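Local atomic coordinates of putative uncharacterized protein (Pseudomonas phage 201phi2-1, PDB entry 3R4V), a protein that belongs to the phage tubulin-like family and holds guanosine-5'-diphosphate in a pocket built on the tubulin-type nucleotide-binding fold. Residues Cys6-Gly11 against His29-Cys34; Val17-Val22 against Asn37-His42; Ala81-Val86 against Ser112-Val117. All coordinates share one frame; numbering follows the deposited sequence.

Interaction 1 (Cys6-Gly11 against His29-Cys34); sequences CLIFAG and HCFDTC. With GDP (guanosine-5'-diphosphate), chain B.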
loop_
_atom_site.group_PDB
_atom_site.type_symbol
_atom_site.label_atom_id
_atom_site.label_comp_id
_atom_site.label_asym_id
_atom_site.label_seq_id
_atom_site.Cartn_x
_atom_site.Cartn_y
_atom_site.Cartn_z
ATOM N N CYS A 6 2.059 -7.324 12.585
ATOM C CA CYS A 6 1.892 -5.936 12.944
ATOM C C CYS A 6 1.339 -5.180 11.729
ATOM O O CYS A 6 1.875 -5.282 10.622
ATOM C CB CYS A 6 3.238 -5.370 13.392
ATOM S SG CYS A 6 3.237 -3.615 13.672
ATOM N N LEU A 7 0.256 -4.437 11.940
ATOM C CA LEU A 7 -0.372 -3.690 10.856
ATOM C C LEU A 7 -0.061 -2.205 10.992
ATOM O O LEU A 7 -0.296 -1.593 12.042
ATOM C CB LEU A 7 -1.887 -3.902 10.854
ATOM C CG LEU A 7 -2.338 -5.345 10.639
ATOM C CD1 LEU A 7 -2.456 -6.059 11.980
ATOM C CD2 LEU A 7 -3.662 -5.374 9.919
ATOM N N ILE A 8 0.441 -1.623 9.910
ATOM C CA ILE A 8 0.878 -0.236 9.927
ATOM C C ILE A 8 0.091 0.582 8.902
ATOM O O ILE A 8 -0.006 0.186 7.740
ATOM C CB ILE A 8 2.366 -0.167 9.587
ATOM C CG1 ILE A 8 3.171 -0.929 10.643
ATOM C CG2 ILE A 8 2.822 1.286 9.470
ATOM C CD1 ILE A 8 4.539 -1.362 10.173
ATOM N N PHE A 9 -0.467 1.711 9.341
ATOM C CA PHE A 9 -1.281 2.580 8.488
ATOM C C PHE A 9 -0.722 3.983 8.524
ATOM O O PHE A 9 -0.342 4.477 9.587
ATOM C CB PHE A 9 -2.735 2.628 8.984
ATOM C CG PHE A 9 -3.421 1.307 8.922
ATOM C CD1 PHE A 9 -4.114 0.931 7.780
ATOM C CD2 PHE A 9 -3.308 0.411 9.967
ATOM C CE1 PHE A 9 -4.720 -0.311 7.696
ATOM C CE2 PHE A 9 -3.917 -0.831 9.894
ATOM C CZ PHE A 9 -4.624 -1.191 8.757
ATOM N N ALA A 10 -0.698 4.636 7.368
ATOM C CA ALA A 10 -0.087 5.960 7.275
ATOM C C ALA A 10 -0.930 6.914 6.452
ATOM O O ALA A 10 -1.516 6.530 5.440
ATOM C CB ALA A 10 1.298 5.855 6.679
ATOM N N GLY A 11 -0.987 8.169 6.903
ATOM C CA GLY A 11 -1.693 9.205 6.178
ATOM C C GLY A 11 -3.191 9.077 6.401
ATOM O O GLY A 11 -3.652 8.138 7.057
ATOM N N HIS A 29 -1.002 -0.135 14.193
ATOM C CA HIS A 29 -0.194 1.052 14.455
ATOM C C HIS A 29 -0.431 2.087 13.370
ATOM O O HIS A 29 -0.177 1.822 12.187
ATOM C CB HIS A 29 1.287 0.678 14.485
ATOM C CG HIS A 29 1.633 -0.306 15.558
ATOM N ND1 HIS A 29 2.303 0.055 16.706
ATOM C CD2 HIS A 29 1.387 -1.634 15.665
ATOM C CE1 HIS A 29 2.456 -1.010 17.477
ATOM N NE2 HIS A 29 1.910 -2.048 16.868
ATOM N N CYS A 30 -0.911 3.266 13.766
ATOM C CA CYS A 30 -1.237 4.322 12.807
ATOM C C CYS A 30 -0.295 5.506 12.938
ATOM O O CYS A 30 0.087 5.872 14.039
ATOM C CB CYS A 30 -2.669 4.815 13.022
ATOM S SG CYS A 30 -3.916 3.543 12.827
ATOM N N PHE A 31 0.048 6.109 11.806
ATOM C CA PHE A 31 0.929 7.273 11.780
ATOM C C PHE A 31 0.390 8.346 10.836
ATOM O O PHE A 31 -0.115 8.039 9.756
ATOM C CB PHE A 31 2.337 6.855 11.334
ATOM C CG PHE A 31 2.936 5.779 12.185
ATOM C CD1 PHE A 31 2.764 4.445 11.860
ATOM C CD2 PHE A 31 3.630 6.100 13.341
ATOM C CE1 PHE A 31 3.292 3.444 12.659
ATOM C CE2 PHE A 31 4.158 5.109 14.148
ATOM C CZ PHE A 31 3.988 3.774 13.806
ATOM N N ASP A 32 0.506 9.602 11.250
ATOM C CA ASP A 32 0.125 10.730 10.409
ATOM C C ASP A 32 0.875 11.969 10.872
ATOM O O ASP A 32 1.581 11.943 11.884
ATOM C CB ASP A 32 -1.391 10.975 10.461
ATOM C CG ASP A 32 -1.949 11.537 9.151
ATOM O OD1 ASP A 32 -3.185 11.513 8.976
ATOM O OD2 ASP A 32 -1.162 11.990 8.288
ATOM N N THR A 33 0.708 13.053 10.125
ATOM C CA THR A 33 1.413 14.301 10.388
ATOM C C THR A 33 0.534 15.299 11.131
ATOM O O THR A 33 1.012 16.328 11.620
ATOM C CB THR A 33 1.896 14.918 9.076
ATOM O OG1 THR A 33 0.800 14.982 8.156
ATOM C CG2 THR A 33 3.007 14.059 8.472
ATOM N N CYS A 34 -0.759 14.995 11.194
ATOM C CA CYS A 34 -1.685 15.784 12.007
ATOM C C CYS A 34 -2.838 14.889 12.434
ATOM O O CYS A 34 -2.748 13.672 12.310
ATOM C CB CYS A 34 -2.191 17.021 11.259
ATOM S SG CYS A 34 -2.898 18.306 12.330
HETATM P PB GDP B . -2.266 12.047 3.145
HETATM O O1B GDP B . -2.884 12.209 4.515
HETATM O O2B GDP B . -1.473 10.768 3.135
HETATM O O3B GDP B . -1.395 13.253 2.814
HETATM O O3A GDP B . -3.416 12.010 2.035
HETATM P PA GDP B . -4.766 11.135 2.085
HETATM O O1A GDP B . -5.734 11.598 3.161
HETATM O O2A GDP B . -4.450 9.672 2.208
HETATM O "O5'" GDP B . -5.360 11.490 0.666
HETATM C "C5'" GDP B . -4.610 11.279 -0.543
HETATM C "C4'" GDP B . -5.554 11.049 -1.718
HETATM O "O4'" GDP B . -6.177 9.765 -1.586
HETATM C "C3'" GDP B . -6.702 12.044 -1.773
HETATM O "O3'" GDP B . -6.362 13.154 -2.598
HETATM C "C2'" GDP B . -7.824 11.238 -2.390
HETATM O "O2'" GDP B . -7.691 11.209 -3.811
HETATM C "C1'" GDP B . -7.572 9.822 -1.925
HETATM N N9 GDP B . -8.271 9.493 -0.664
HETATM C C8 GDP B . -8.451 10.288 0.418
HETATM N N7 GDP B . -9.097 9.619 1.407
HETATM C C5 GDP B . -9.316 8.358 0.971
HETATM C C6 GDP B . -9.933 7.126 1.509
HETATM O O6 GDP B . -10.423 7.106 2.656
HETATM N N1 GDP B . -9.950 6.034 0.721
HETATM C C2 GDP B . -9.424 6.034 -0.525
HETATM N N2 GDP B . -9.459 4.903 -1.276
HETATM N N3 GDP B . -8.842 7.125 -1.074
HETATM C C4 GDP B . -8.760 8.286 -0.385
#
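The imidazole of His29 has Leu7 O at its edge and in its plane, with Cys6 SG placed obliquely to the ring; Cys6 has two conformers, so its 3.4 Å approach from SG to His29 CD2 describes only one of them. The other two rings also meet the neighbouring strand at their edges: Phe9 has His29 O near its plane, and Phe31 has Ile8 CG2, which comes within 3.9 Å of Phe31 CE1. These contacts belong to a beta-alpha-beta unit, a building block of Rossmann-like nucleotide-binding folds, in which strands 6-10 and 28-32 lie side by side, parallel, with the short segments 18° apart. Four backbone hydrogen bonds join them, from His29 N to Leu7 O at 2.7 Å through Phe9 N to His29 O and Phe31 N to Phe9 O, ending with Gly11 N to Phe31 O.

The sheet has two differently packed sides. Ile8, Ala10, His29 and Phe31 share one face, where Ile8, Ala10 and Phe31 pack on helix 95-108. Phe9 and Cys30 share the other, beneath helix 11-18. With its SG anti to the carbonyl carbon (chi1 -60°), Cys30 reaches Phe9 CB at 4.1 Å and lies oblique to the phenyl ring.

The C-terminal ends of the pair differ: Gly11, just after strand 6-10, approaches the nucleotide, whereas the side chain of Asp32 lies about 4 Å from a magnesium ion. Asp32 OD2 accepts a hydrogen bond from Thr33 N while standing 3.5 Å from Gly11 CA. Gly11, without a side chain and with a positive phi of 78°, brings that same CA to 3.4 Å from the phosphate oxygen O2B of guanosine-5'-diphosphate.

Interaction 2 (Val17-Val22 against Asn37-His42); sequences VATKLV and NVVDVH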
loop_
_atom_site.group_PDB
_atom_site.type_symbol
_atom_site.label_atom_id
_atom_site.label_comp_id
_atom_site.label_asym_id
_atom_site.label_seq_id
_atom_site.Cartn_x
_atom_site.Cartn_y
_atom_site.Cartn_z
ATOM N N VAL A 17 -8.783 3.515 6.617
ATOM C CA VAL A 17 -8.865 2.059 6.527
ATOM C C VAL A 17 -8.741 1.422 7.911
ATOM O O VAL A 17 -9.440 0.457 8.222
ATOM C CB VAL A 17 -7.806 1.475 5.572
ATOM C CG1 VAL A 17 -7.827 -0.044 5.621
ATOM C CG2 VAL A 17 -8.075 1.953 4.156
ATOM N N ALA A 18 -7.859 1.969 8.742
ATOM C CA ALA A 18 -7.694 1.474 10.114
ATOM C C ALA A 18 -9.004 1.418 10.918
ATOM O O ALA A 18 -9.212 0.497 11.720
ATOM C CB ALA A 18 -6.649 2.298 10.854
ATOM N N THR A 19 -9.892 2.388 10.716
ATOM C CA THR A 19 -11.137 2.424 11.489
ATOM C C THR A 19 -11.933 1.125 11.316
ATOM O O THR A 19 -12.746 0.758 12.160
ATOM C CB THR A 19 -12.034 3.631 11.119
ATOM O OG1 THR A 19 -12.539 3.477 9.786
ATOM C CG2 THR A 19 -11.258 4.943 11.228
ATOM N N LYS A 20 -11.682 0.425 10.217
ATOM C CA LYS A 20 -12.442 -0.776 9.914
ATOM C C LYS A 20 -11.782 -2.005 10.515
ATOM O O LYS A 20 -12.334 -3.106 10.474
ATOM C CB LYS A 20 -12.609 -0.913 8.400
ATOM C CG LYS A 20 -13.274 0.309 7.802
ATOM C CD LYS A 20 -13.541 0.163 6.325
ATOM C CE LYS A 20 -14.416 1.311 5.851
ATOM N NZ LYS A 20 -15.651 1.417 6.678
ATOM N N LEU A 21 -10.605 -1.799 11.096
ATOM C CA LEU A 21 -9.821 -2.890 11.650
ATOM C C LEU A 21 -9.497 -2.709 13.134
ATOM O O LEU A 21 -8.577 -3.347 13.652
ATOM C CB LEU A 21 -8.533 -3.060 10.839
ATOM C CG LEU A 21 -8.752 -3.397 9.360
ATOM C CD1 LEU A 21 -7.498 -3.163 8.507
ATOM C CD2 LEU A 21 -9.234 -4.840 9.229
ATOM N N VAL A 22 -10.258 -1.857 13.825
ATOM C CA VAL A 22 -9.962 -1.553 15.221
ATOM C C VAL A 22 -10.098 -2.772 16.128
ATOM O O VAL A 22 -9.538 -2.806 17.223
ATOM C CB VAL A 22 -10.819 -0.389 15.765
ATOM C CG1 VAL A 22 -10.414 0.925 15.105
ATOM C CG2 VAL A 22 -12.309 -0.674 15.579
ATOM N N ASN A 37 -7.646 13.114 10.546
ATOM C CA ASN A 37 -8.332 11.849 10.308
ATOM C C ASN A 37 -8.511 10.981 11.540
ATOM O O ASN A 37 -9.016 9.868 11.443
ATOM C CB ASN A 37 -7.596 11.049 9.232
ATOM C CG ASN A 37 -7.764 11.645 7.862
ATOM O OD1 ASN A 37 -7.168 12.675 7.548
ATOM N ND2 ASN A 37 -8.566 10.992 7.022
ATOM N N VAL A 38 -8.093 11.484 12.695
ATOM C CA VAL A 38 -8.258 10.744 13.940
ATOM C C VAL A 38 -9.709 10.804 14.385
ATOM O O VAL A 38 -10.270 11.893 14.506
ATOM C CB VAL A 38 -7.357 11.313 15.055
ATOM C CG1 VAL A 38 -7.606 10.579 16.367
ATOM C CG2 VAL A 38 -5.889 11.231 14.649
ATOM N N VAL A 39 -10.322 9.643 14.611
ATOM C CA VAL A 39 -11.677 9.591 15.170
ATOM C C VAL A 39 -11.715 8.758 16.452
ATOM O O VAL A 39 -10.727 8.119 16.816
ATOM C CB VAL A 39 -12.715 9.060 14.151
ATOM C CG1 VAL A 39 -12.812 9.999 12.962
ATOM C CG2 VAL A 39 -12.358 7.642 13.686
ATOM N N ASP A 40 -12.860 8.767 17.127
ATOM C CA ASP A 40 -12.995 8.111 18.424
ATOM C C ASP A 40 -12.567 6.642 18.440
ATOM O O ASP A 40 -11.921 6.197 19.389
ATOM C CB ASP A 40 -14.425 8.249 18.953
ATOM C CG ASP A 40 -14.632 9.520 19.766
ATOM O OD1 ASP A 40 -13.990 10.548 19.457
ATOM O OD2 ASP A 40 -15.437 9.486 20.718
ATOM N N VAL A 41 -12.930 5.891 17.403
ATOM C CA VAL A 41 -12.629 4.453 17.363
ATOM C C VAL A 41 -11.136 4.140 17.403
ATOM O O VAL A 41 -10.736 3.026 17.750
ATOM C CB VAL A 41 -13.254 3.741 16.138
ATOM C CG1 VAL A 41 -14.777 3.744 16.227
ATOM C CG2 VAL A 41 -12.765 4.366 14.837
ATOM N N HIS A 42 -10.322 5.129 17.054
ATOM C CA HIS A 42 -8.874 4.959 17.032
ATOM C C HIS A 42 -8.272 4.765 18.422
ATOM O O HIS A 42 -7.138 4.316 18.552
ATOM C CB HIS A 42 -8.213 6.141 16.330
ATOM C CG HIS A 42 -8.273 6.066 14.837
ATOM N ND1 HIS A 42 -8.813 7.069 14.060
ATOM C CD2 HIS A 42 -7.835 5.116 13.975
ATOM C CE1 HIS A 42 -8.708 6.739 12.784
ATOM N NE2 HIS A 42 -8.123 5.556 12.707
#
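Thr19 meets His42 through its methyl group: a chi1 of 68° sets Thr19 OG1 between the backbone N and the carbonyl carbon, which leaves CG2 anti to the carbonyl carbon. On the other side, a chi1 of -79° puts His42 CG anti to its own carbonyl carbon, and the two side chains cross at a slant, with Thr19 CG2 3.5 Å from His42 CE1. The contact packs segment 17-22, which continues from helix 11-18 of the first beta-alpha-beta unit, against the 3-10 turn that lies between strands 28-32 and 46-49 of the nucleotide-binding fold.

The imidazole is fixed from both nitrogens. Val39 N donates to His42 ND1 at 3.0 Å, almost straight at 176° and within the ring plane, and His42 N returns a bond to Val39 O, which closes the turn on itself. His42 NE2 bonds to Met15 O in helix 11-18, so the ring links the turn to the helix and probably carries its proton on NE2. Ala18 CB sits at the ring's edge, 4.0 Å from that nitrogen. Thr19 OG1, meanwhile, bonds back to Asn16 O, three residues earlier.

Outward from the ring the contact is made by valines at a more exposed margin. Val39 CG2 touches Thr19 CG2, Val41 CG2 lies 3.9 Å from Thr19 CB, and Val22 CG1 comes 3.4 Å from Val41 O.

Interaction 3 (Ala81-Val86 against Ser112-Val117); sequences ADFYIV and SFVSFV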
loop_
_atom_site.group_PDB
_atom_site.type_symbol
_atom_site.label_atom_id
_atom_site.label_comp_id
_atom_site.label_asym_id
_atom_site.label_seq_id
_atom_site.Cartn_x
_atom_site.Cartn_y
_atom_site.Cartn_z
ATOM N N ALA A 81 7.853 -8.239 14.624
ATOM C CA ALA A 81 6.785 -9.168 14.270
ATOM C C ALA A 81 7.224 -10.135 13.183
ATOM O O ALA A 81 8.158 -9.859 12.430
ATOM C CB ALA A 81 5.541 -8.412 13.841
ATOM N N ASP A 82 6.542 -11.273 13.109
ATOM C CA ASP A 82 6.817 -12.270 12.084
ATOM C C ASP A 82 6.349 -11.840 10.692
ATOM O O ASP A 82 6.810 -12.376 9.683
ATOM C CB ASP A 82 6.178 -13.609 12.453
ATOM C CG ASP A 82 6.880 -14.291 13.619
ATOM O OD1 ASP A 82 8.097 -14.060 13.793
ATOM O OD2 ASP A 82 6.212 -15.054 14.357
ATOM N N PHE A 83 5.417 -10.894 10.637
ATOM C CA PHE A 83 4.924 -10.395 9.362
ATOM C C PHE A 83 4.379 -8.994 9.568
ATOM O O PHE A 83 3.922 -8.664 10.659
ATOM C CB PHE A 83 3.821 -11.330 8.834
ATOM C CG PHE A 83 3.483 -11.128 7.380
ATOM C CD1 PHE A 83 4.191 -11.789 6.381
ATOM C CD2 PHE A 83 2.447 -10.297 7.010
ATOM C CE1 PHE A 83 3.868 -11.614 5.039
ATOM C CE2 PHE A 83 2.121 -10.113 5.675
ATOM C CZ PHE A 83 2.826 -10.778 4.684
ATOM N N TYR A 84 4.454 -8.148 8.542
ATOM C CA TYR A 84 3.865 -6.814 8.648
ATOM C C TYR A 84 2.948 -6.528 7.472
ATOM O O TYR A 84 3.138 -7.039 6.377
ATOM C CB TYR A 84 4.937 -5.713 8.696
ATOM C CG TYR A 84 6.012 -5.898 9.758
ATOM C CD1 TYR A 84 6.013 -5.134 10.929
ATOM C CD2 TYR A 84 7.032 -6.826 9.582
ATOM C CE1 TYR A 84 7.013 -5.294 11.899
ATOM C CE2 TYR A 84 8.028 -6.987 10.541
ATOM C CZ TYR A 84 8.006 -6.227 11.695
ATOM O OH TYR A 84 9.001 -6.398 12.628
ATOM N N ILE A 85 1.963 -5.680 7.698
ATOM C CA ILE A 85 1.136 -5.184 6.609
ATOM C C ILE A 85 1.207 -3.663 6.666
ATOM O O ILE A 85 1.009 -3.078 7.733
ATOM C CB ILE A 85 -0.309 -5.648 6.778
ATOM C CG1 ILE A 85 -0.361 -7.184 6.779
ATOM C CG2 ILE A 85 -1.214 -5.043 5.693
ATOM C CD1 ILE A 85 -1.703 -7.772 7.180
ATOM N N VAL A 86 1.491 -3.021 5.534
ATOM C CA VAL A 86 1.569 -1.558 5.486
ATOM C C VAL A 86 0.497 -0.998 4.547
ATOM O O VAL A 86 0.264 -1.559 3.488
ATOM C CB VAL A 86 2.915 -1.108 4.955
ATOM C CG1 VAL A 86 3.083 0.398 5.191
ATOM C CG2 VAL A 86 4.032 -1.889 5.621
ATOM N N SER A 112 9.387 -9.804 6.535
ATOM C CA SER A 112 8.418 -10.252 5.546
ATOM C C SER A 112 7.185 -9.368 5.666
ATOM O O SER A 112 6.612 -9.231 6.750
ATOM C CB SER A 112 8.007 -11.702 5.829
ATOM O OG SER A 112 9.113 -12.584 5.757
ATOM N N PHE A 113 6.774 -8.757 4.566
ATOM C CA PHE A 113 5.639 -7.852 4.631
ATOM C C PHE A 113 5.029 -7.635 3.255
ATOM O O PHE A 113 5.665 -7.884 2.232
ATOM C CB PHE A 113 6.049 -6.507 5.278
ATOM C CG PHE A 113 7.161 -5.803 4.540
ATOM C CD1 PHE A 113 6.873 -4.921 3.504
ATOM C CD2 PHE A 113 8.494 -6.030 4.875
ATOM C CE1 PHE A 113 7.908 -4.262 2.815
ATOM C CE2 PHE A 113 9.529 -5.390 4.197
ATOM C CZ PHE A 113 9.235 -4.505 3.162
ATOM N N VAL A 114 3.773 -7.209 3.242
ATOM C CA VAL A 114 3.132 -6.725 2.022
ATOM C C VAL A 114 2.471 -5.385 2.294
ATOM O O VAL A 114 2.232 -5.038 3.449
ATOM C CB VAL A 114 2.080 -7.705 1.448
ATOM C CG1 VAL A 114 2.737 -9.049 1.105
ATOM C CG2 VAL A 114 0.902 -7.896 2.418
ATOM N N SER A 115 2.192 -4.624 1.235
ATOM C CA SER A 115 1.549 -3.318 1.407
ATOM C C SER A 115 0.247 -3.260 0.638
ATOM O O SER A 115 0.084 -3.939 -0.366
ATOM C CB SER A 115 2.466 -2.214 0.878
ATOM O OG SER A 115 3.708 -2.232 1.568
ATOM N N PHE A 116 -0.673 -2.430 1.113
ATOM C CA PHE A 116 -1.896 -2.145 0.393
ATOM C C PHE A 116 -1.881 -0.651 0.070
ATOM O O PHE A 116 -1.904 0.182 0.986
ATOM C CB PHE A 116 -3.113 -2.500 1.259
ATOM C CG PHE A 116 -3.352 -3.984 1.356
ATOM C CD1 PHE A 116 -4.216 -4.615 0.480
ATOM C CD2 PHE A 116 -2.659 -4.744 2.279
ATOM C CE1 PHE A 116 -4.401 -5.986 0.541
ATOM C CE2 PHE A 116 -2.842 -6.126 2.343
ATOM C CZ PHE A 116 -3.710 -6.734 1.486
ATOM N N VAL A 117 -1.805 -0.308 -1.215
ATOM C CA VAL A 117 -1.600 1.093 -1.588
ATOM C C VAL A 117 -2.702 1.542 -2.533
ATOM O O VAL A 117 -3.185 0.757 -3.357
ATOM C CB VAL A 117 -0.208 1.334 -2.215
ATOM C CG1 VAL A 117 0.901 1.048 -1.184
ATOM C CG2 VAL A 117 -0.026 0.510 -3.486
HETATM O O HOH W 1 9.049 -10.198 9.392
#
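The ring of Phe83 lies against segment 112-117, where Phe113 CA stands over one face of it, 4.2 Å from the centroid and 16° off the normal, a CH-pi contact offset toward the rim. Phe83 CG is anti to the backbone N (chi1 -165°); at the far end of the ring, CZ meets Val114 CG1 at 4.0 Å, the two side chains crossing at a slant. Ile85 CG1 sits at the edge of the same ring, while Ile85 CG2 meets the edge of the next aromatic, 3.7 Å from Phe116 CD2. Helices 161-178 and 188-195 cover this side. Tyr84, Phe113, Val86 and Ser115 occupy the opposite face, where Tyr84 CB and Phe113 CB approach to 3.7 Å; Phe113 then leads away from strand 84-89.

Strands 84-89 and 113-119 are the parallel strands of a second beta-alpha-beta unit, connected through helix 95-108. Four backbone bonds join the segments, beginning with Tyr84 N to Ser112 O, continuing through Val114 N to Tyr84 O and Val86 N to Val114 O, and ending at Phe116 N to Val86 O, 2.7 Å long. Ser112 O also lies over the face of Phe83 and at the edge of Tyr84.

Beyond the strand starts the contact turns polar. A water donates to Ala81 O and, weakly, to Asp82 O, and accepts from Ser112 N at 2.9 Å. Ala81 N donates to Tyr84 OH at 2.9 Å, a hydroxyl that also bonds Arg109, and Asp82 OD2 bonds Gln181. The chemistry is thus divided: strand pairing satisfies these peptide groups, the side chains across the pair are mostly apolar, with Ser115 OG among them, and at the entrance to the strands one water bridges peptide groups that do not pair directly.

How the interactions relate
From the N terminus, strand 6-10 leads into helix 11-18, and the return of the chain at 29-34 closes interaction 1 around that helix. Segment 17-22 lies inside this first loop, while its partner 37-42 lies after it, so interactions 1 and 2 cross along the chain. They also touch in space: Phe9 packs on Ala18 and Leu21, which seats segment 17-22 against the sheet. Interaction 3 follows in series, its loop of 25 residues holding helix 95-108. It shares the sheet with interaction 1, because strands 6-10 and 84-89 are neighbours, joined by backbone bonds of Ile85 with Cys6 and Ile8. Interactions 2 and 3 do not touch.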